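Local coordinates for UPF0434 family protein (Haloferax volcanii, PDB 6F5Z) that probably activates partner methyltransferases as the small Trm112 subunit of the holoenzyme, here crystallised with the putative methyltransferase Hvo_0019, at residues 19-24 and 32-37. Numbering follows the deposited sequence.
Sequences ELEVDE and EGRLIG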
# COMPACT_ATOMS: atom_id res chain seq x y z
N GLU C 19 9.42 31.90 -16.31
CA GLU C 19 10.72 32.50 -16.57
C GLU C 19 11.28 32.87 -15.19
O GLU C 19 10.60 33.52 -14.42
CB GLU C 19 10.52 33.78 -17.42
CG GLU C 19 11.77 34.62 -17.65
CD GLU C 19 11.53 36.10 -17.94
OE1 GLU C 19 12.42 36.91 -17.60
OE2 GLU C 19 10.46 36.44 -18.48
N LEU C 20 12.53 32.51 -14.94
CA LEU C 20 13.20 32.88 -13.70
C LEU C 20 14.01 34.15 -13.88
O LEU C 20 14.83 34.24 -14.82
CB LEU C 20 14.13 31.73 -13.24
CG LEU C 20 15.05 32.01 -12.04
CD1 LEU C 20 14.22 32.21 -10.75
CD2 LEU C 20 16.04 30.92 -11.87
N GLU C 21 13.82 35.10 -12.95
CA GLU C 21 14.63 36.30 -12.81
C GLU C 21 15.31 36.18 -11.44
O GLU C 21 14.64 35.93 -10.42
CB GLU C 21 13.80 37.58 -12.84
CG GLU C 21 13.19 37.87 -14.20
CD GLU C 21 12.56 39.25 -14.30
OE1 GLU C 21 12.40 39.92 -13.25
OE2 GLU C 21 12.16 39.63 -15.42
N VAL C 22 16.64 36.37 -11.39
CA VAL C 22 17.39 36.25 -10.14
C VAL C 22 17.92 37.59 -9.67
O VAL C 22 18.58 38.30 -10.44
CB VAL C 22 18.55 35.24 -10.34
CG1 VAL C 22 19.41 35.10 -9.10
CG2 VAL C 22 18.04 33.86 -10.75
N ASP C 23 17.66 37.93 -8.41
CA ASP C 23 18.22 39.12 -7.82
C ASP C 23 19.32 38.80 -6.84
O ASP C 23 20.21 39.61 -6.67
CB ASP C 23 17.16 39.99 -7.15
CG ASP C 23 16.31 40.64 -8.19
OD1 ASP C 23 16.84 41.48 -8.96
OD2 ASP C 23 15.16 40.24 -8.31
N GLU C 24 19.27 37.63 -6.20
CA GLU C 24 20.30 37.22 -5.25
C GLU C 24 20.40 35.71 -5.24
O GLU C 24 19.35 35.04 -5.19
CB GLU C 24 19.98 37.71 -3.82
CG GLU C 24 21.04 37.36 -2.78
CD GLU C 24 20.68 37.71 -1.36
OE1 GLU C 24 19.58 38.25 -1.11
OE2 GLU C 24 21.51 37.43 -0.47
N GLU C 32 16.62 35.55 -3.79
CA GLU C 32 15.67 36.59 -4.14
C GLU C 32 15.48 36.58 -5.64
O GLU C 32 16.45 36.40 -6.36
CB GLU C 32 16.17 37.98 -3.69
CG GLU C 32 16.35 38.11 -2.20
CD GLU C 32 15.11 37.93 -1.34
OE1 GLU C 32 13.99 38.22 -1.84
OE2 GLU C 32 15.28 37.66 -0.12
N GLY C 33 14.25 36.79 -6.08
CA GLY C 33 13.96 36.77 -7.50
C GLY C 33 12.49 36.57 -7.72
O GLY C 33 11.68 36.86 -6.83
N ARG C 34 12.14 36.12 -8.91
CA ARG C 34 10.75 35.88 -9.20
C ARG C 34 10.62 34.90 -10.35
O ARG C 34 11.54 34.75 -11.16
CB ARG C 34 10.00 37.20 -9.51
CG ARG C 34 10.54 37.92 -10.73
CD ARG C 34 10.30 39.45 -10.70
NE ARG C 34 10.80 40.00 -9.45
CZ ARG C 34 12.09 40.25 -9.19
NH1 ARG C 34 13.00 40.14 -10.15
NH2 ARG C 34 12.46 40.65 -7.98
N LEU C 35 9.47 34.24 -10.41
CA LEU C 35 9.10 33.32 -11.46
C LEU C 35 7.94 33.98 -12.19
O LEU C 35 6.96 34.36 -11.54
CB LEU C 35 8.66 31.97 -10.82
CG LEU C 35 9.85 31.17 -10.31
CD1 LEU C 35 9.40 30.10 -9.28
CD2 LEU C 35 10.59 30.48 -11.47
N ILE C 36 8.08 34.20 -13.49
CA ILE C 36 7.07 34.94 -14.24
C ILE C 36 6.38 34.05 -15.24
O ILE C 36 7.04 33.39 -16.03
CB ILE C 36 7.72 36.16 -14.93
CG1 ILE C 36 8.43 37.08 -13.91
CG2 ILE C 36 6.65 36.96 -15.72
CD1 ILE C 36 9.27 38.19 -14.51
N GLY C 37 5.04 34.03 -15.19
CA GLY C 37 4.27 33.24 -16.13
C GLY C 37 4.48 33.73 -17.56
O GLY C 37 4.19 34.89 -17.85
O HOH W 1 17.73 38.12 1.00
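Glu19 and Ile36 each donate a backbone N-H to the other's carbonyl O, and so do Glu21 and Arg34, the bond from Glu21 N to Arg34 O being almost straight (176°). At Glu32 the ladder changes: its carbonyl O accepts two donors, Asp23 N at 2.8 Å and Glu24 N at 3.1 Å, both above the carbonyl plane, while Glu32 N returns a bond to Glu24 O. This classic beta bulge interrupts the antiparallel hairpin of the Trm112 zinc-ribbon-like fold where the chain turns into the small sheet of strands 24-26 and 29-31. Gly33 suits its place, since a side chain would clash with Glu21 O. The bulge turns Asp23 toward Arg34, whose NH1 and NH2 both reach Asp23 OD2 end-on at 2.8 Å. NH1 is shared, giving a longer 3.2 Å salt bridge to the anti lone pair of Glu21 OE1; arginine suits here because its several N-H donors serve two acids. Arg34 gets there from the crowded chi1 position (62°) with a bend at chi3, and an alanine here would probably leave the Glu21 and Asp23 carboxylates without the positive charge they share. Ile36 CD1 packs against the Glu21 carboxylate. One water donates to both Glu24 OE1 and Glu32 OE2, probably easing their repulsion; Glu32 OE2 also accepts from Asp48 N. On the opposite face, Leu20 CD1 meets Leu35 CD2 at 4.1 Å, apolar leucines suiting contact with Ile46.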